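Local coordinates for FEZ-1 protein (PDB 5WCK) that probably hydrolyses beta-lactam antibiotics, as a monomeric subclass B3 metallo-beta-lactamase that holds two zinc ions in its active site, at residues P3-F8 / S41-N46; T64-I69 / V134-T139. The protein carries 2 engineered substitutions. One frame throughout, in Å; residues are numbered along the deposited sequence.

Contact 1 (P3-F8 / S41-N46); sequences PMPNPF and SDLEAN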
loop_
_atom_site.group_PDB
_atom_site.type_symbol
_atom_site.label_atom_id
_atom_site.label_comp_id
_atom_site.label_asym_id
_atom_site.label_seq_id
_atom_site.Cartn_x
_atom_site.Cartn_y
_atom_site.Cartn_z
ATOM N N PRO A 3 9.311 -1.434 -14.795
ATOM C CA PRO A 3 9.826 -2.800 -14.895
ATOM C C PRO A 3 8.786 -3.851 -14.475
ATOM O O PRO A 3 8.261 -3.786 -13.383
ATOM C CB PRO A 3 11.057 -2.840 -13.969
ATOM C CG PRO A 3 11.057 -1.537 -13.191
ATOM C CD PRO A 3 10.086 -0.598 -13.870
ATOM N N MET A 4 8.497 -4.819 -15.351
ATOM C CA MET A 4 7.517 -5.855 -15.053
ATOM C C MET A 4 8.007 -6.636 -13.834
ATOM O O MET A 4 9.091 -7.215 -13.839
ATOM C CB MET A 4 7.334 -6.814 -16.243
ATOM C CG MET A 4 6.405 -8.007 -15.972
ATOM S SD MET A 4 4.648 -7.616 -15.634
ATOM C CE MET A 4 4.420 -8.741 -14.262
ATOM N N PRO A 5 7.230 -6.687 -12.733
ATOM C CA PRO A 5 7.608 -7.530 -11.609
ATOM C C PRO A 5 7.661 -9.026 -11.968
ATOM O O PRO A 5 6.953 -9.488 -12.885
ATOM C CB PRO A 5 6.480 -7.326 -10.587
ATOM C CG PRO A 5 5.753 -6.078 -11.015
ATOM C CD PRO A 5 5.980 -5.943 -12.503
ATOM N N ASN A 6 8.423 -9.771 -11.168
ATOM C CA ASN A 6 8.504 -11.206 -11.248
ATOM C C ASN A 6 7.594 -11.829 -10.195
ATOM O O ASN A 6 7.323 -11.208 -9.168
ATOM C CB ASN A 6 9.934 -11.676 -11.017
ATOM C CG ASN A 6 10.864 -11.061 -12.034
ATOM O OD1 ASN A 6 10.742 -11.364 -13.223
ATOM N ND2 ASN A 6 11.764 -10.196 -11.584
ATOM N N PRO A 7 7.112 -13.072 -10.398
ATOM C CA PRO A 7 6.328 -13.748 -9.377
ATOM C C PRO A 7 7.131 -13.957 -8.085
ATOM O O PRO A 7 8.380 -14.020 -8.074
ATOM C CB PRO A 7 5.913 -15.091 -9.991
ATOM C CG PRO A 7 6.734 -15.241 -11.249
ATOM C CD PRO A 7 7.228 -13.869 -11.640
ATOM N N PHE A 8 6.387 -14.042 -6.986
ATOM C CA PHE A 8 6.973 -14.258 -5.692
ATOM C C PHE A 8 6.125 -15.292 -4.978
ATOM O O PHE A 8 4.910 -15.275 -5.112
ATOM C CB PHE A 8 7.035 -12.961 -4.872
ATOM C CG PHE A 8 7.992 -13.017 -3.713
ATOM C CD1 PHE A 8 9.337 -12.712 -3.884
ATOM C CD2 PHE A 8 7.594 -13.467 -2.466
ATOM C CE1 PHE A 8 10.230 -12.813 -2.835
ATOM C CE2 PHE A 8 8.494 -13.589 -1.424
ATOM C CZ PHE A 8 9.810 -13.231 -1.597
ATOM N N SER A 41 -3.992 -3.954 -6.277
ATOM C CA SER A 41 -4.345 -4.745 -7.484
ATOM C C SER A 41 -3.167 -4.757 -8.470
ATOM O O SER A 41 -3.201 -5.540 -9.382
ATOM C CB SER A 41 -5.572 -4.185 -8.116
ATOM O OG SER A 41 -5.386 -2.808 -8.329
ATOM N N ASP A 42 -2.176 -3.892 -8.242
ATOM C CA ASP A 42 -0.935 -3.888 -9.031
ATOM C C ASP A 42 -1.239 -3.607 -10.509
ATOM O O ASP A 42 -2.192 -2.921 -10.843
ATOM C CB ASP A 42 -0.145 -5.160 -8.754
ATOM C CG ASP A 42 0.126 -5.416 -7.281
ATOM O OD1 ASP A 42 0.022 -4.446 -6.499
ATOM O OD2 ASP A 42 0.455 -6.574 -6.942
ATOM N N LEU A 43 -0.360 -4.075 -11.399
ATOM C CA LEU A 43 -0.586 -3.867 -12.841
ATOM C C LEU A 43 -1.651 -4.856 -13.336
ATOM O O LEU A 43 -1.836 -5.925 -12.737
ATOM C CB LEU A 43 0.724 -4.104 -13.591
ATOM C CG LEU A 43 1.921 -3.287 -13.134
ATOM C CD1 LEU A 43 3.173 -3.738 -13.871
ATOM C CD2 LEU A 43 1.672 -1.806 -13.317
ATOM N N GLU A 44 -2.290 -4.533 -14.468
ATOM C CA GLU A 44 -3.237 -5.471 -15.081
ATOM C C GLU A 44 -2.594 -6.849 -15.260
ATOM O O GLU A 44 -3.233 -7.881 -15.007
ATOM C CB GLU A 44 -3.726 -4.944 -16.429
ATOM C CG GLU A 44 -4.731 -3.832 -16.319
ATOM C CD GLU A 44 -5.336 -3.454 -17.663
ATOM O OE1 GLU A 44 -5.847 -2.323 -17.797
ATOM O OE2 GLU A 44 -5.256 -4.289 -18.584
ATOM N N ALA A 45 -1.321 -6.872 -15.702
ATOM C CA ALA A 45 -0.568 -8.120 -15.901
ATOM C C ALA A 45 -0.394 -8.916 -14.600
ATOM O O ALA A 45 -0.131 -10.110 -14.644
ATOM C CB ALA A 45 0.779 -7.797 -16.508
ATOM N N ASN A 46 -0.513 -8.258 -13.436
ATOM C CA ASN A 46 -0.293 -8.944 -12.177
ATOM C C ASN A 46 -1.588 -9.561 -11.630
ATOM O O ASN A 46 -1.514 -10.342 -10.678
ATOM C CB ASN A 46 0.283 -8.001 -11.117
ATOM C CG ASN A 46 1.595 -7.375 -11.529
ATOM O OD1 ASN A 46 1.777 -6.177 -11.357
ATOM N ND2 ASN A 46 2.497 -8.154 -12.115
#
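Met4 brings the N-terminal arm onto the loop that links strand 35-39 to helix 47-56, and Asn46, at the end of that loop, is what it meets. Met4 CG is anti to its backbone N (chi1 175°); bends at chi2 and chi3 then carry the thioether tip to the amide, the two side chains meeting end on. Met4 CE is modelled just 2.9 Å from Asn46 ND2, closer than a methyl and an amide nitrogen normally pack, so the fit is tight here. Beside it, Met4 SD rests on Ala45 CB at 4.0 Å.

The Pro5 ring makes the rest of the contact. Its CD meets Leu43 CD1 at 3.8 Å in an oblique crossing, while the Pro5 and Asn46 side chains cross at about a right angle, Pro5 CG lying 4.0 Å from both Asn46 OD1 and Asn46 ND2. Leu25 packs on Pro5, Leu43 and Asn46 alike.

The amide is set from within its own loop: Leu43 N donates to an in-plane lone pair of Asn46 OD1 (3.0 Å, N-H...O 148°), and Asn46 N returns a bond to Leu43 O at 2.8 Å. The side chain of Leu43 is about 5 Å from that of the zinc ligand Asp75. Across these two segments the arm is joined by van der Waals contact alone, hydrogen bonds between Asn6 and Asp23 anchoring it elsewhere.

Contact 2 (T64-I69 / V134-T139); sequences TKILLI and VELGGT
The two beta sheets of the metallo-beta-lactamase alpha-beta/beta-alpha sandwich face each other here: strand 64-68, inside the larger sheet, lies over strand 133-136, at the margin of the smaller one. The axes of 64-68 and of the 134-136 part run nearly antiparallel, at 164°, and come within 9.2 Å of each other, a gap bridged by side chains, with no hydrogen bond across.

Ile66 and Val134 meet tip to tip across it. With chi2 at 176° the Ile66 chain is extended, and its CD1 reaches Val134 CG1 at 3.9 Å; the same methyl lies 4.3 Å from Leu136 CB, so it sits against two residues of the opposing strand. The other branch of Val134, CG2, approaches Leu68 CD2 at a looser 4.4 Å. Trp156 packs on both Leu68 and Val134, and Met92 on both Ile66 and Leu68, extending the apolar layer to strands 154-162 and 90-94.

A helical psi of -30° at Lys65 interrupts the alternation of side-chain directions, so Lys65 and Ile66 both set their CB toward the smaller sheet. Leu136, crossing at about a right angle, places CD2 4.0 Å from Lys65 CB, and the rest of the lysine chain leads away. Just beyond, a type I' turn through Gly137 and Gly138 reverses the chain into strand 139-145, held by Leu136 N to Thr139 O (3.0 Å) and its reciprocal, Thr139 N to Leu136 O.

Methyl and methylene groups make up nearly all of this interface, so the sheets cohere here by dispersion and burial, while the charged end of Lys65 stays outside the layer.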
loop_
_atom_site.group_PDB
_atom_site.type_symbol
_atom_site.label_atom_id
_atom_site.label_comp_id
_atom_site.label_asym_id
_atom_site.label_seq_id
_atom_site.Cartn_x
_atom_site.Cartn_y
_atom_site.Cartn_z
ATOM N N THR A 64 -12.947 -12.894 -2.418
ATOM C CA THR A 64 -12.449 -11.525 -2.214
ATOM C C THR A 64 -13.649 -10.578 -2.096
ATOM O O THR A 64 -14.346 -10.303 -3.101
ATOM C CB THR A 64 -11.553 -11.066 -3.368
ATOM O OG1 THR A 64 -10.534 -12.033 -3.611
ATOM C CG2 THR A 64 -10.899 -9.726 -3.115
ATOM N N LYS A 65 -13.905 -10.094 -0.876
ATOM C CA LYS A 65 -15.068 -9.261 -0.583
ATOM C C LYS A 65 -14.767 -7.758 -0.689
ATOM O O LYS A 65 -15.693 -6.953 -0.952
ATOM C CB LYS A 65 -15.569 -9.512 0.838
ATOM C CG LYS A 65 -16.009 -10.937 1.121
ATOM C CD LYS A 65 -17.212 -11.362 0.318
ATOM C CE LYS A 65 -17.702 -12.740 0.711
ATOM N NZ LYS A 65 -18.816 -13.180 -0.160
ATOM N N ILE A 66 -13.517 -7.368 -0.411
ATOM C CA ILE A 66 -13.120 -5.959 -0.268
ATOM C C ILE A 66 -11.767 -5.798 -0.952
ATOM O O ILE A 66 -10.879 -6.635 -0.751
ATOM C CB ILE A 66 -13.032 -5.515 1.214
ATOM C CG1 ILE A 66 -14.387 -5.646 1.928
ATOM C CG2 ILE A 66 -12.520 -4.095 1.309
ATOM C CD1 ILE A 66 -14.338 -5.315 3.413
ATOM N N LEU A 67 -11.647 -4.729 -1.749
ATOM C CA LEU A 67 -10.404 -4.329 -2.398
ATOM C C LEU A 67 -10.002 -2.952 -1.879
ATOM O O LEU A 67 -10.813 -2.006 -1.901
ATOM C CB LEU A 67 -10.619 -4.267 -3.917
ATOM C CG LEU A 67 -9.417 -3.788 -4.739
ATOM C CD1 LEU A 67 -8.192 -4.680 -4.586
ATOM C CD2 LEU A 67 -9.794 -3.675 -6.204
ATOM N N LEU A 68 -8.766 -2.868 -1.357
ATOM C CA LEU A 68 -8.135 -1.635 -0.875
ATOM C C LEU A 68 -6.842 -1.421 -1.654
ATOM O O LEU A 68 -6.341 -2.355 -2.287
ATOM C CB LEU A 68 -7.806 -1.756 0.618
ATOM C CG LEU A 68 -8.918 -2.253 1.523
ATOM C CD1 LEU A 68 -8.391 -2.467 2.931
ATOM C CD2 LEU A 68 -10.101 -1.298 1.509
ATOM N N ILE A 69 -6.328 -0.192 -1.573
ATOM C CA ILE A 69 -5.064 0.175 -2.154
ATOM C C ILE A 69 -4.243 0.995 -1.159
ATOM O O ILE A 69 -4.776 1.681 -0.264
ATOM C CB ILE A 69 -5.238 0.930 -3.478
ATOM C CG1 ILE A 69 -6.077 2.199 -3.320
ATOM C CG2 ILE A 69 -5.778 -0.008 -4.547
ATOM C CD1 ILE A 69 -6.149 3.080 -4.558
ATOM N N VAL A 134 -11.984 -0.503 8.410
ATOM C CA VAL A 134 -12.520 -1.458 7.470
ATOM C C VAL A 134 -12.568 -2.791 8.214
ATOM O O VAL A 134 -11.524 -3.309 8.663
ATOM C CB VAL A 134 -11.687 -1.559 6.184
ATOM C CG1 VAL A 134 -12.160 -2.706 5.286
ATOM C CG2 VAL A 134 -11.669 -0.239 5.428
ATOM N N GLU A 135 -13.789 -3.317 8.374
ATOM C CA GLU A 135 -14.030 -4.452 9.266
ATOM C C GLU A 135 -14.661 -5.592 8.453
ATOM O O GLU A 135 -15.584 -5.370 7.665
ATOM C CB GLU A 135 -14.969 -4.040 10.408
ATOM C CG GLU A 135 -14.458 -2.888 11.286
ATOM C CD GLU A 135 -15.391 -2.452 12.418
ATOM O OE1 GLU A 135 -15.453 -3.157 13.444
ATOM O OE2 GLU A 135 -16.083 -1.412 12.270
ATOM N N LEU A 136 -14.165 -6.821 8.635
ATOM C CA LEU A 136 -14.760 -7.986 8.022
ATOM C C LEU A 136 -14.471 -9.196 8.899
ATOM O O LEU A 136 -13.314 -9.448 9.248
ATOM C CB LEU A 136 -14.193 -8.210 6.614
ATOM C CG LEU A 136 -14.787 -9.352 5.793
ATOM C CD1 LEU A 136 -16.255 -9.127 5.466
ATOM C CD2 LEU A 136 -14.000 -9.581 4.522
ATOM N N GLY A 137 -15.545 -9.903 9.292
ATOM C CA GLY A 137 -15.378 -11.145 10.021
ATOM C C GLY A 137 -14.609 -10.993 11.326
ATOM O O GLY A 137 -13.953 -11.952 11.750
ATOM N N GLY A 138 -14.692 -9.804 11.950
ATOM C CA GLY A 138 -14.006 -9.522 13.203
ATOM C C GLY A 138 -12.612 -8.936 13.041
ATOM O O GLY A 138 -12.016 -8.496 14.021
ATOM N N THR A 139 -12.044 -9.003 11.833
ATOM C CA THR A 139 -10.769 -8.360 11.574
ATOM C C THR A 139 -10.994 -6.858 11.341
ATOM O O THR A 139 -11.931 -6.484 10.644
ATOM C CB THR A 139 -10.052 -9.038 10.405
ATOM O OG1 THR A 139 -9.685 -10.338 10.861
ATOM C CG2 THR A 139 -8.826 -8.266 9.973
#

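How the contacts relate
The chain begins with the arm 3-8, runs through strands 11-14, 17-19, 28-32 and 35-39, and returns to that arm at 41-46, where contact 1 closes the first loop. Helix 47-56 then leads to strand 64-68, which opens contact 2. The 64 residues between its two segments hold the zinc ligands His71, His73, Asp75 and His76, and strands 90-94 and 126-128, before 134-139 closes the second loop. The loops come in series and neither nest nor cross. Contact 1 ties the N-terminal arm to the loop beside the metal site; contact 2 joins sheet to sheet. Their centres are about 22 Å apart.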